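Catabolite activation-like protein (PDB 3IWZ) acts as a homodimeric, CRP-like global transcription regulator that activates or represses virulence genes in cell-cell signalling and appears to lose DNA binding when it binds c-di-GMP. Local coordinates at residues D[35-41]-D[106-112]; D[42-48]-D[98-104]; D[49-54]-D[95-99]; D[61-65]-D[77-81]. All coordinates share one frame. Residues are numbered along the deposited sequence.

All four contacts lie in the beta roll of the cyclic nucleotide-binding domain, within the region assigned to cyclic nucleotide binding. Contact 4 is nested along the chain inside contact 3, and contacts 2, 3 and 4 all inside contact 1. Contact 1 pairs two strands of one sheet; contacts 2 and 4 belong to the other, where strand 101-104 adjoins strand 63-68 and Arg103 O lies 2.6 Å from Ser64 N. Contact 2 passes into contact 3 at Arg98, their centres about 11 Å apart. Pro40 O, 2.8 Å from Thr104 OG1, joins contacts 1 and 2. Contacts 3 and 4 do not touch; their nearest atoms are about 7 Å apart.

Contact 1: residues D[35-41]-D[106-112]; sequences HRRRYPT and TQCELAE
Six backbone hydrogen bonds join strand 35-39 to strand 108-112 in antiparallel fashion. They come in reciprocal pairs: His35 N to Glu112 O (3.0 Å) and Glu112 N to His35 O (3.1 Å); Arg37 N to Leu110 O (3.0 Å) and Leu110 N to Arg37 O (3.1 Å); Tyr39 N to Cys108 O (2.7 Å) and Cys108 N to Tyr39 O (2.9 Å). Between them lie the non-hydrogen-bonded pairs Arg36-Ala111 and Arg38-Glu109, with CA atoms 4.1 and 4.5 Å apart. The strand axes approach to 4.6 Å at 153°. Two salt bridges cross the seam on opposite faces: Arg36 NH1 to Glu109 OE2 at 2.7 Å, in the guanidinium plane, and Arg37 NH2 to Glu112 OE1 at 3.1 Å, where the oxygen sits over the guanidinium face and the attraction is purely electrostatic. On the face of Arg37, the Tyr39 ring (chi1 m) receives Leu110 CD1 in a CH-pi contact, 4.2 Å from its centroid. The pair forms one edge of a four-stranded antiparallel sheet of the beta roll: strand 108-114 pairs on its other side with strand 54-58, helix 24-32 covers Arg36 and Ala111, and Val45 of strand 44-46 packs on Tyr39 and Leu110.

Contact 2: residues D[42-48]-D[98-104]; sequences RTDVFRP and REVILRT
Phe46, with 122 Å² covered, is the centre of this antiparallel contact, in which 42-48 and 98-104 run 174° apart end to end. Its ring (chi1 p, 68°) is sandwiched. On one face the guanidinium of Arg98 lies flat, centres 4.1 Å apart and planes at 14°, a cation-pi stack with Arg98 CD 3.6 Å from the ring centroid; on the opposite face Leu102 CB stands 3.7 Å from that centroid. Leu102 (chi1 t, chi2 p) also brings CD2 to 3.6 Å from Phe46 CE2 and to 3.6 Å from Val45 CB. The main polar partner of Arg98 (chi1 and chi2 m) is Thr54 O. The chain turns a corner at Val45 (phi/psi -56/-33), where Val45 N to Leu102 O (2.6 Å) is a weak hydrogen bond; pairing continues with Leu102 N to Phe46 O at 3.0 Å. Before the corner, Thr104 N bonds Thr43 O (3.1 Å), Thr43 N bonds Thr104 OG1 (2.9 Å), whose hydroxyl also bonds Pro40 O, and Asp44 faces Arg103 as a non-hydrogen-bonded pair, CA atoms 4.1 Å apart. Asp44, Arg47 and Arg103 form a salt-bridge network: Arg103 NE to Asp44 OD1 (2.5 Å), Arg103 NH2 to Asp44 OD2 (3.1 Å), Arg47 NE to Asp44 OD2 (3.3 Å); Glu74 also pairs with Arg103. Strand 44-46 is thus outermost in its sheet, paired with 101-104 in the beta roll of a CRP-type cyclic nucleotide-binding domain.

Contact 3: residues D[49-54]-D[95-99]; sequences GDPAGT and SDTRE
Two loops of the CRP-like beta roll meet here, 49-54 leading into strand 54-58 and the loop 95-99 preceding strand 101-104. Gly49 (phi/psi 115/-31) opens the pairing: its N donates to Arg98 O at 3.3 Å, and a CB at these angles would collide with the preceding carbonyl. Asp50 O accepts Arg98 N at 3.1 Å and also lies 3.1 Å from Thr97 CA, a CA-H...O contact; the Asp50 carboxylate turns back to the backbone N of Arg47. At Pro51, CA approaches Asp96 O to 3.4 Å. Ala52 N gives a weak bond to Asp96 O (3.2 Å), and Ala52 CA sits over the guanidinium of Arg98, 3.8 Å from Arg98 CZ. Arg98 is the most covered residue (119 Å²); Phe46 stacks on it too. Past Gly53 the chain becomes extended at Thr54, whose carbonyl meets the guanidinium edge-on: Thr54 O accepts Arg98 NH2 at 2.8 Å and Arg98 NH1 at 3.3 Å.

Contact 4: residues D[61-65]-D[77-81]; sequences GSVSI and LGYFG
Strands 63-65 and 77-80 are antiparallel, their axes 4.8 Å apart at closest approach and 160° between directions. They belong to the beta hairpin of strands 63-68 and 74-80 in the beta roll. Val63 and Phe80 form a hydrogen-bonded pair, Val63 N to Phe80 O at 3.1 Å and Phe80 N to Val63 O at 3.0 Å; Ser64 and Tyr79 form the next, non-hydrogen-bonded pair, CA atoms 4.5 Å apart. Beyond it Ile65 N donates to Gly78 O (3.1 Å) and Leu77 N to Ile65 O (2.8 Å). Gly78 adopts phi/psi 162/163, where a CB would press on the preceding carbonyl and on the Phe80 ring. Ser64 and Tyr79 share one face: Ser64 CB lies at the ring edge, 3.8 Å from Tyr79 CD1, and the Tyr79 hydroxyl bonds Glu192 in the predicted helix-turn-helix region, tying the hairpin to the DNA-binding domain. On the face of Val63, the Phe80 ring (chi1 m) packs on Ile65, with Phe80 CE2 3.3 Å from Ile65 CG1.

Contact 1: residues D[35-41]-D[106-112]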
loop_
_atom_site.group_PDB
_atom_site.type_symbol
_atom_site.label_atom_id
_atom_site.label_comp_id
_atom_site.label_asym_id
_atom_site.label_seq_id
_atom_site.Cartn_x
_atom_site.Cartn_y
_atom_site.Cartn_z
ATOM N N HIS D 35 -24.423 1.770 -12.264
ATOM C CA HIS D 35 -25.160 3.025 -12.223
ATOM C C HIS D 35 -24.169 4.183 -12.365
ATOM O O HIS D 35 -23.438 4.515 -11.426
ATOM C CB HIS D 35 -25.922 3.127 -10.891
ATOM C CG HIS D 35 -26.783 4.350 -10.763
ATOM N ND1 HIS D 35 -27.511 4.865 -11.815
ATOM C CD2 HIS D 35 -27.072 5.124 -9.690
ATOM C CE1 HIS D 35 -28.211 5.907 -11.396
ATOM N NE2 HIS D 35 -27.964 6.084 -10.112
ATOM N N ARG D 36 -24.131 4.780 -13.551
ATOM C CA ARG D 36 -23.239 5.902 -13.820
ATOM C C ARG D 36 -23.803 7.190 -13.228
ATOM O O ARG D 36 -24.966 7.528 -13.440
ATOM C CB ARG D 36 -23.053 6.082 -15.333
ATOM C CG ARG D 36 -22.242 4.990 -16.031
ATOM C CD ARG D 36 -23.024 4.404 -17.200
ATOM N NE ARG D 36 -22.176 4.031 -18.333
ATOM C CZ ARG D 36 -21.446 4.890 -19.041
ATOM N NH1 ARG D 36 -21.452 6.181 -18.731
ATOM N NH2 ARG D 36 -20.716 4.464 -20.069
ATOM N N ARG D 37 -22.974 7.914 -12.488
ATOM C CA ARG D 37 -23.402 9.166 -11.883
ATOM C C ARG D 37 -22.310 10.220 -12.016
ATOM O O ARG D 37 -21.133 9.932 -11.795
ATOM C CB ARG D 37 -23.729 8.958 -10.405
ATOM C CG ARG D 37 -24.200 10.219 -9.695
ATOM C CD ARG D 37 -24.377 9.980 -8.197
ATOM N NE ARG D 37 -25.212 8.813 -7.915
ATOM C CZ ARG D 37 -25.477 8.360 -6.693
ATOM N NH1 ARG D 37 -24.973 8.978 -5.631
ATOM N NH2 ARG D 37 -26.244 7.289 -6.529
ATOM N N ARG D 38 -22.706 11.436 -12.382
ATOM C CA ARG D 38 -21.767 12.542 -12.537
ATOM C C ARG D 38 -21.507 13.196 -11.179
ATOM O O ARG D 38 -22.419 13.337 -10.369
ATOM C CB ARG D 38 -22.337 13.581 -13.515
ATOM C CG ARG D 38 -22.590 13.050 -14.930
ATOM C CD ARG D 38 -21.328 13.051 -15.794
ATOM N NE ARG D 38 -20.971 14.390 -16.263
ATOM C CZ ARG D 38 -21.745 15.142 -17.042
ATOM N NH1 ARG D 38 -22.927 14.691 -17.449
ATOM N NH2 ARG D 38 -21.345 16.353 -17.407
ATOM N N TYR D 39 -20.258 13.586 -10.927
ATOM C CA TYR D 39 -19.904 14.223 -9.661
ATOM C C TYR D 39 -19.199 15.540 -9.910
ATOM O O TYR D 39 -18.380 15.653 -10.819
ATOM C CB TYR D 39 -18.971 13.329 -8.832
ATOM C CG TYR D 39 -19.591 12.029 -8.400
ATOM C CD1 TYR D 39 -20.111 11.867 -7.115
ATOM C CD2 TYR D 39 -19.691 10.965 -9.291
ATOM C CE1 TYR D 39 -20.714 10.675 -6.739
ATOM C CE2 TYR D 39 -20.291 9.782 -8.925
ATOM C CZ TYR D 39 -20.800 9.641 -7.654
ATOM O OH TYR D 39 -21.401 8.460 -7.323
ATOM N N PRO D 40 -19.505 16.557 -9.099
ATOM C CA PRO D 40 -18.861 17.863 -9.270
ATOM C C PRO D 40 -17.433 17.702 -8.763
ATOM O O PRO D 40 -17.125 16.696 -8.105
ATOM C CB PRO D 40 -19.670 18.787 -8.347
ATOM C CG PRO D 40 -20.917 17.958 -7.957
ATOM C CD PRO D 40 -20.427 16.561 -7.951
ATOM N N THR D 41 -16.572 18.677 -9.060
ATOM C CA THR D 41 -15.191 18.636 -8.589
ATOM C C THR D 41 -15.203 18.898 -7.076
ATOM O O THR D 41 -16.242 19.269 -6.516
ATOM C CB THR D 41 -14.318 19.710 -9.298
ATOM O OG1 THR D 41 -12.936 19.497 -8.981
ATOM C CG2 THR D 41 -14.715 21.109 -8.861
ATOM N N THR D 106 -11.505 16.807 -10.271
ATOM C CA THR D 106 -12.138 17.477 -11.399
ATOM C C THR D 106 -13.556 16.939 -11.446
ATOM O O THR D 106 -13.962 16.168 -10.574
ATOM C CB THR D 106 -11.454 17.128 -12.746
ATOM O OG1 THR D 106 -11.608 15.730 -13.011
ATOM C CG2 THR D 106 -9.974 17.470 -12.714
ATOM N N GLN D 107 -14.316 17.348 -12.452
ATOM C CA GLN D 107 -15.676 16.850 -12.598
ATOM C C GLN D 107 -15.490 15.387 -13.008
ATOM O O GLN D 107 -14.626 15.082 -13.827
ATOM C CB GLN D 107 -16.406 17.638 -13.690
ATOM C CG GLN D 107 -17.909 17.432 -13.735
ATOM C CD GLN D 107 -18.636 18.630 -14.338
ATOM O OE1 GLN D 107 -19.312 18.510 -15.361
ATOM N NE2 GLN D 107 -18.492 19.794 -13.702
ATOM N N CYS D 108 -16.285 14.480 -12.456
ATOM C CA CYS D 108 -16.106 13.068 -12.787
ATOM C C CYS D 108 -17.359 12.274 -13.084
ATOM O O CYS D 108 -18.452 12.609 -12.636
ATOM C CB CYS D 108 -15.379 12.341 -11.640
ATOM S SG CYS D 108 -13.751 12.960 -11.226
ATOM N N GLU D 109 -17.170 11.196 -13.835
ATOM C CA GLU D 109 -18.243 10.271 -14.156
ATOM C C GLU D 109 -17.775 8.965 -13.506
ATOM O O GLU D 109 -16.723 8.438 -13.858
ATOM C CB GLU D 109 -18.385 10.076 -15.669
ATOM C CG GLU D 109 -19.835 10.077 -16.134
ATOM C CD GLU D 109 -20.113 9.092 -17.251
ATOM O OE1 GLU D 109 -19.410 9.139 -18.286
ATOM O OE2 GLU D 109 -21.046 8.275 -17.093
ATOM N N LEU D 110 -18.531 8.470 -12.535
ATOM C CA LEU D 110 -18.166 7.234 -11.852
ATOM C C LEU D 110 -19.300 6.230 -11.933
ATOM O O LEU D 110 -20.452 6.564 -11.679
ATOM C CB LEU D 110 -17.850 7.501 -10.374
ATOM C CG LEU D 110 -16.785 8.554 -10.043
ATOM C CD1 LEU D 110 -16.627 8.663 -8.541
ATOM C CD2 LEU D 110 -15.467 8.183 -10.690
ATOM N N ALA D 111 -18.968 4.999 -12.295
ATOM C CA ALA D 111 -19.959 3.944 -12.381
ATOM C C ALA D 111 -19.830 3.124 -11.106
ATOM O O ALA D 111 -18.759 2.595 -10.820
ATOM C CB ALA D 111 -19.693 3.070 -13.599
ATOM N N GLU D 112 -20.907 3.025 -10.335
ATOM C CA GLU D 112 -20.870 2.255 -9.103
ATOM C C GLU D 112 -21.717 0.986 -9.165
ATOM O O GLU D 112 -22.706 0.913 -9.900
ATOM C CB GLU D 112 -21.310 3.114 -7.907
ATOM C CG GLU D 112 -22.710 3.691 -8.002
ATOM C CD GLU D 112 -23.203 4.250 -6.673
ATOM O OE1 GLU D 112 -24.248 4.936 -6.675
ATOM O OE2 GLU D 112 -22.560 3.996 -5.627
#

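Contact 2: residues D[42-48]-D[98-104]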
loop_
_atom_site.group_PDB
_atom_site.type_symbol
_atom_site.label_atom_id
_atom_site.label_comp_id
_atom_site.label_asym_id
_atom_site.label_seq_id
_atom_site.Cartn_x
_atom_site.Cartn_y
_atom_site.Cartn_z
ATOM N N ARG D 42 -14.064 18.682 -6.419
ATOM C CA ARG D 42 -13.926 18.886 -4.973
ATOM C C ARG D 42 -14.994 18.209 -4.121
ATOM O O ARG D 42 -15.285 18.632 -3.001
ATOM C CB ARG D 42 -13.880 20.380 -4.653
ATOM C CG ARG D 42 -12.524 20.997 -4.962
ATOM C CD ARG D 42 -12.493 22.496 -4.738
ATOM N NE ARG D 42 -11.145 22.925 -4.375
ATOM C CZ ARG D 42 -10.566 22.622 -3.218
ATOM N NH1 ARG D 42 -11.225 21.899 -2.322
ATOM N NH2 ARG D 42 -9.326 23.022 -2.961
ATOM N N THR D 43 -15.559 17.135 -4.646
ATOM C CA THR D 43 -16.591 16.407 -3.932
ATOM C C THR D 43 -16.007 15.138 -3.313
ATOM O O THR D 43 -15.493 14.277 -4.026
ATOM C CB THR D 43 -17.714 15.978 -4.880
ATOM O OG1 THR D 43 -18.161 17.105 -5.644
ATOM C CG2 THR D 43 -18.869 15.397 -4.093
ATOM N N ASP D 44 -16.077 15.024 -1.993
ATOM C CA ASP D 44 -15.582 13.826 -1.334
ATOM C C ASP D 44 -16.660 12.744 -1.512
ATOM O O ASP D 44 -17.658 12.737 -0.799
ATOM C CB ASP D 44 -15.327 14.113 0.156
ATOM C CG ASP D 44 -14.040 14.909 0.396
ATOM O OD1 ASP D 44 -13.360 15.295 -0.576
ATOM O OD2 ASP D 44 -13.699 15.151 1.571
ATOM N N VAL D 45 -16.467 11.840 -2.469
ATOM C CA VAL D 45 -17.445 10.783 -2.734
ATOM C C VAL D 45 -17.775 9.925 -1.509
ATOM O O VAL D 45 -18.892 9.426 -1.385
ATOM C CB VAL D 45 -16.994 9.868 -3.886
ATOM C CG1 VAL D 45 -18.139 8.930 -4.271
ATOM C CG2 VAL D 45 -16.561 10.709 -5.085
ATOM N N PHE D 46 -16.795 9.727 -0.629
ATOM C CA PHE D 46 -16.996 9.001 0.624
ATOM C C PHE D 46 -15.811 9.245 1.556
ATOM O O PHE D 46 -14.665 9.398 1.105
ATOM C CB PHE D 46 -17.271 7.488 0.412
ATOM C CG PHE D 46 -16.110 6.693 -0.120
ATOM C CD1 PHE D 46 -14.923 6.589 0.593
ATOM C CD2 PHE D 46 -16.224 6.016 -1.324
ATOM C CE1 PHE D 46 -13.869 5.826 0.119
ATOM C CE2 PHE D 46 -15.172 5.247 -1.808
ATOM C CZ PHE D 46 -13.993 5.153 -1.086
ATOM N N ARG D 47 -16.101 9.308 2.854
ATOM C CA ARG D 47 -15.087 9.572 3.866
ATOM C C ARG D 47 -14.979 8.401 4.847
ATOM O O ARG D 47 -15.883 7.568 4.937
ATOM C CB ARG D 47 -15.448 10.865 4.601
ATOM C CG ARG D 47 -16.008 11.933 3.665
ATOM C CD ARG D 47 -16.060 13.323 4.280
ATOM N NE ARG D 47 -14.727 13.898 4.411
ATOM C CZ ARG D 47 -14.015 13.873 5.529
ATOM N NH1 ARG D 47 -14.513 13.308 6.622
ATOM N NH2 ARG D 47 -12.799 14.398 5.548
ATOM N N PRO D 48 -13.865 8.314 5.592
ATOM C CA PRO D 48 -13.761 7.192 6.531
ATOM C C PRO D 48 -15.000 7.159 7.412
ATOM O O PRO D 48 -15.410 8.192 7.940
ATOM C CB PRO D 48 -12.492 7.516 7.321
ATOM C CG PRO D 48 -11.665 8.259 6.329
ATOM C CD PRO D 48 -12.670 9.173 5.665
ATOM N N ARG D 98 -15.543 2.597 5.331
ATOM C CA ARG D 98 -14.435 3.025 4.483
ATOM C C ARG D 98 -13.272 3.373 5.396
ATOM O O ARG D 98 -13.470 3.681 6.570
ATOM C CB ARG D 98 -14.806 4.282 3.693
ATOM C CG ARG D 98 -15.965 4.141 2.723
ATOM C CD ARG D 98 -15.673 3.183 1.606
ATOM N NE ARG D 98 -16.772 3.155 0.656
ATOM C CZ ARG D 98 -16.888 2.289 -0.346
ATOM N NH1 ARG D 98 -15.950 1.363 -0.541
ATOM N NH2 ARG D 98 -17.957 2.336 -1.143
ATOM N N GLU D 99 -12.060 3.340 4.856
ATOM C CA GLU D 99 -10.887 3.676 5.646
ATOM C C GLU D 99 -10.183 4.914 5.081
ATOM O O GLU D 99 -9.263 5.451 5.691
ATOM C CB GLU D 99 -9.913 2.493 5.684
ATOM C CG GLU D 99 -9.264 2.310 7.057
ATOM C CD GLU D 99 -10.263 1.843 8.090
ATOM O OE1 GLU D 99 -10.293 2.418 9.193
ATOM O OE2 GLU D 99 -11.020 0.896 7.799
ATOM N N VAL D 100 -10.625 5.379 3.920
ATOM C CA VAL D 100 -10.003 6.548 3.307
ATOM C C VAL D 100 -11.036 7.458 2.654
ATOM O O VAL D 100 -12.216 7.109 2.552
ATOM C CB VAL D 100 -8.996 6.139 2.201
ATOM C CG1 VAL D 100 -7.978 5.163 2.749
ATOM C CG2 VAL D 100 -9.735 5.525 1.021
ATOM N N ILE D 101 -10.561 8.613 2.201
ATOM C CA ILE D 101 -11.373 9.603 1.504
ATOM C C ILE D 101 -11.176 9.454 0.001
ATOM O O ILE D 101 -10.044 9.321 -0.469
ATOM C CB ILE D 101 -10.945 11.050 1.811
ATOM C CG1 ILE D 101 -11.000 11.338 3.308
ATOM C CG2 ILE D 101 -11.851 12.013 1.058
ATOM C CD1 ILE D 101 -10.604 12.780 3.660
ATOM N N LEU D 102 -12.284 9.478 -0.737
ATOM C CA LEU D 102 -12.279 9.421 -2.196
ATOM C C LEU D 102 -12.787 10.802 -2.611
ATOM O O LEU D 102 -13.970 11.117 -2.447
ATOM C CB LEU D 102 -13.230 8.347 -2.717
ATOM C CG LEU D 102 -13.445 8.355 -4.233
ATOM C CD1 LEU D 102 -12.130 8.036 -4.945
ATOM C CD2 LEU D 102 -14.520 7.344 -4.610
ATOM N N ARG D 103 -11.891 11.619 -3.150
ATOM C CA ARG D 103 -12.219 12.987 -3.528
ATOM C C ARG D 103 -11.954 13.299 -5.001
ATOM O O ARG D 103 -10.853 13.076 -5.506
ATOM C CB ARG D 103 -11.416 13.919 -2.612
ATOM C CG ARG D 103 -11.373 15.389 -2.965
ATOM C CD ARG D 103 -10.445 16.112 -1.984
ATOM N NE ARG D 103 -10.939 16.031 -0.607
ATOM C CZ ARG D 103 -10.219 16.336 0.472
ATOM N NH1 ARG D 103 -8.958 16.743 0.354
ATOM N NH2 ARG D 103 -10.765 16.239 1.673
ATOM N N THR D 104 -12.975 13.800 -5.694
ATOM C CA THR D 104 -12.838 14.171 -7.106
ATOM C C THR D 104 -11.916 15.390 -7.199
ATOM O O THR D 104 -12.017 16.310 -6.392
ATOM C CB THR D 104 -14.199 14.557 -7.735
ATOM O OG1 THR D 104 -14.739 15.700 -7.048
ATOM C CG2 THR D 104 -15.180 13.393 -7.655
#

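Contact 3: residues D[49-54]-D[95-99]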
loop_
_atom_site.group_PDB
_atom_site.type_symbol
_atom_site.label_atom_id
_atom_site.label_comp_id
_atom_site.label_asym_id
_atom_site.label_seq_id
_atom_site.Cartn_x
_atom_site.Cartn_y
_atom_site.Cartn_z
ATOM N N GLY D 49 -15.606 5.983 7.543
ATOM C CA GLY D 49 -16.786 5.850 8.379
ATOM C C GLY D 49 -18.042 5.489 7.613
ATOM O O GLY D 49 -18.926 4.807 8.134
ATOM N N ASP D 50 -18.124 5.936 6.366
ATOM C CA ASP D 50 -19.297 5.656 5.551
ATOM C C ASP D 50 -19.484 4.174 5.256
ATOM O O ASP D 50 -18.539 3.386 5.330
ATOM C CB ASP D 50 -19.214 6.414 4.233
ATOM C CG ASP D 50 -19.197 7.909 4.427
ATOM O OD1 ASP D 50 -19.847 8.400 5.372
ATOM O OD2 ASP D 50 -18.546 8.595 3.618
ATOM N N PRO D 51 -20.720 3.769 4.928
ATOM C CA PRO D 51 -20.938 2.354 4.629
ATOM C C PRO D 51 -20.038 1.974 3.456
ATOM O O PRO D 51 -19.721 2.814 2.617
ATOM C CB PRO D 51 -22.419 2.304 4.255
ATOM C CG PRO D 51 -23.002 3.400 5.068
ATOM C CD PRO D 51 -21.989 4.512 4.903
ATOM N N ALA D 52 -19.620 0.715 3.404
ATOM C CA ALA D 52 -18.766 0.258 2.321
ATOM C C ALA D 52 -19.379 -0.964 1.677
ATOM O O ALA D 52 -19.022 -2.095 2.003
ATOM C CB ALA D 52 -17.371 -0.067 2.848
ATOM N N GLY D 53 -20.314 -0.735 0.769
ATOM C CA GLY D 53 -20.954 -1.843 0.089
ATOM C C GLY D 53 -20.943 -1.569 -1.397
ATOM O O GLY D 53 -21.620 -2.240 -2.169
ATOM N N THR D 54 -20.134 -0.592 -1.796
ATOM C CA THR D 54 -20.049 -0.188 -3.190
ATOM C C THR D 54 -18.638 -0.082 -3.770
ATOM O O THR D 54 -17.692 0.332 -3.106
ATOM C CB THR D 54 -20.750 1.172 -3.375
ATOM O OG1 THR D 54 -22.126 1.050 -2.991
ATOM C CG2 THR D 54 -20.668 1.633 -4.822
ATOM N N SER D 95 -15.785 -5.316 5.538
ATOM C CA SER D 95 -15.741 -4.230 6.502
ATOM C C SER D 95 -17.054 -3.485 6.363
ATOM O O SER D 95 -17.689 -3.519 5.308
ATOM C CB SER D 95 -14.563 -3.306 6.199
ATOM O OG SER D 95 -14.391 -2.335 7.217
ATOM N N ASP D 96 -17.481 -2.827 7.428
ATOM C CA ASP D 96 -18.738 -2.101 7.374
ATOM C C ASP D 96 -18.474 -0.666 6.953
ATOM O O ASP D 96 -19.384 0.031 6.520
ATOM C CB ASP D 96 -19.417 -2.109 8.749
ATOM C CG ASP D 96 -19.641 -3.514 9.299
ATOM O OD1 ASP D 96 -20.091 -3.617 10.462
ATOM O OD2 ASP D 96 -19.379 -4.510 8.584
ATOM N N THR D 97 -17.223 -0.231 7.067
ATOM C CA THR D 97 -16.874 1.143 6.735
ATOM C C THR D 97 -15.649 1.369 5.835
ATOM O O THR D 97 -14.836 0.466 5.606
ATOM C CB THR D 97 -16.668 1.934 8.026
ATOM O OG1 THR D 97 -15.584 1.354 8.761
ATOM C CG2 THR D 97 -17.933 1.879 8.889
ATOM N N ARG D 98 -15.543 2.597 5.331
ATOM C CA ARG D 98 -14.435 3.025 4.483
ATOM C C ARG D 98 -13.272 3.373 5.396
ATOM O O ARG D 98 -13.470 3.681 6.570
ATOM C CB ARG D 98 -14.806 4.282 3.693
ATOM C CG ARG D 98 -15.965 4.141 2.723
ATOM C CD ARG D 98 -15.673 3.183 1.606
ATOM N NE ARG D 98 -16.772 3.155 0.656
ATOM C CZ ARG D 98 -16.888 2.289 -0.346
ATOM N NH1 ARG D 98 -15.950 1.363 -0.541
ATOM N NH2 ARG D 98 -17.957 2.336 -1.143
ATOM N N GLU D 99 -12.060 3.340 4.856
ATOM C CA GLU D 99 -10.887 3.676 5.646
ATOM C C GLU D 99 -10.183 4.914 5.081
ATOM O O GLU D 99 -9.263 5.451 5.691
ATOM C CB GLU D 99 -9.913 2.493 5.684
ATOM C CG GLU D 99 -9.264 2.310 7.057
ATOM C CD GLU D 99 -10.263 1.843 8.090
ATOM O OE1 GLU D 99 -10.293 2.418 9.193
ATOM O OE2 GLU D 99 -11.020 0.896 7.799
#

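Contact 4: residues D[61-65]-D[77-81]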
loop_
_atom_site.group_PDB
_atom_site.type_symbol
_atom_site.label_atom_id
_atom_site.label_comp_id
_atom_site.label_asym_id
_atom_site.label_seq_id
_atom_site.Cartn_x
_atom_site.Cartn_y
_atom_site.Cartn_z
ATOM N N GLY D 61 -12.667 11.643 -15.494
ATOM C CA GLY D 61 -12.363 12.494 -14.369
ATOM C C GLY D 61 -11.125 12.048 -13.625
ATOM O O GLY D 61 -10.478 11.053 -13.955
ATOM N N SER D 62 -10.800 12.814 -12.600
ATOM C CA SER D 62 -9.637 12.546 -11.783
ATOM C C SER D 62 -10.100 12.591 -10.325
ATOM O O SER D 62 -10.835 13.500 -9.926
ATOM C CB SER D 62 -8.570 13.614 -12.066
ATOM O OG SER D 62 -7.325 13.307 -11.468
ATOM N N VAL D 63 -9.690 11.588 -9.554
ATOM C CA VAL D 63 -10.023 11.494 -8.139
ATOM C C VAL D 63 -8.747 11.312 -7.326
ATOM O O VAL D 63 -7.665 11.066 -7.864
ATOM C CB VAL D 63 -10.961 10.296 -7.837
ATOM C CG1 VAL D 63 -12.305 10.477 -8.548
ATOM C CG2 VAL D 63 -10.301 9.004 -8.271
ATOM N N SER D 64 -8.867 11.443 -6.018
ATOM C CA SER D 64 -7.714 11.270 -5.167
ATOM C C SER D 64 -8.143 10.393 -4.001
ATOM O O SER D 64 -9.305 10.414 -3.604
ATOM C CB SER D 64 -7.222 12.625 -4.651
ATOM O OG SER D 64 -8.153 13.192 -3.744
ATOM N N ILE D 65 -7.210 9.600 -3.486
ATOM C CA ILE D 65 -7.481 8.748 -2.332
ATOM C C ILE D 65 -6.687 9.397 -1.209
ATOM O O ILE D 65 -5.468 9.535 -1.303
ATOM C CB ILE D 65 -6.989 7.303 -2.532
ATOM C CG1 ILE D 65 -7.754 6.628 -3.677
ATOM C CG2 ILE D 65 -7.162 6.516 -1.243
ATOM C CD1 ILE D 65 -9.226 6.403 -3.414
ATOM N N LEU D 77 -2.672 9.765 -1.096
ATOM C CA LEU D 77 -1.942 8.535 -1.376
ATOM C C LEU D 77 -1.807 8.348 -2.873
ATOM O O LEU D 77 -1.033 7.506 -3.330
ATOM C CB LEU D 77 -2.656 7.320 -0.784
ATOM C CG LEU D 77 -3.084 7.422 0.675
ATOM C CD1 LEU D 77 -3.620 6.079 1.119
ATOM C CD2 LEU D 77 -1.922 7.825 1.538
ATOM N N GLY D 78 -2.568 9.125 -3.634
ATOM C CA GLY D 78 -2.498 9.021 -5.080
ATOM C C GLY D 78 -3.664 9.604 -5.863
ATOM O O GLY D 78 -4.739 9.876 -5.317
ATOM N N TYR D 79 -3.432 9.811 -7.154
ATOM C CA TYR D 79 -4.448 10.331 -8.053
ATOM C C TYR D 79 -4.763 9.190 -8.993
ATOM O O TYR D 79 -3.909 8.344 -9.256
ATOM C CB TYR D 79 -3.924 11.522 -8.861
ATOM C CG TYR D 79 -3.474 12.694 -8.020
ATOM C CD1 TYR D 79 -4.192 13.087 -6.891
ATOM C CD2 TYR D 79 -2.353 13.444 -8.384
ATOM C CE1 TYR D 79 -3.810 14.199 -6.146
ATOM C CE2 TYR D 79 -1.965 14.563 -7.647
ATOM C CZ TYR D 79 -2.698 14.933 -6.532
ATOM O OH TYR D 79 -2.319 16.042 -5.818
ATOM N N PHE D 80 -5.985 9.158 -9.504
ATOM C CA PHE D 80 -6.372 8.086 -10.394
ATOM C C PHE D 80 -7.308 8.580 -11.486
ATOM O O PHE D 80 -8.193 9.396 -11.236
ATOM C CB PHE D 80 -7.028 6.982 -9.572
ATOM C CG PHE D 80 -6.177 6.501 -8.432
ATOM C CD1 PHE D 80 -5.201 5.535 -8.638
ATOM C CD2 PHE D 80 -6.340 7.030 -7.152
ATOM C CE1 PHE D 80 -4.402 5.099 -7.597
ATOM C CE2 PHE D 80 -5.547 6.601 -6.102
ATOM C CZ PHE D 80 -4.572 5.631 -6.322
ATOM N N GLY D 81 -7.106 8.081 -12.700
ATOM C CA GLY D 81 -7.940 8.495 -13.811
ATOM C C GLY D 81 -8.812 7.385 -14.372
ATOM O O GLY D 81 -9.070 6.359 -13.723
#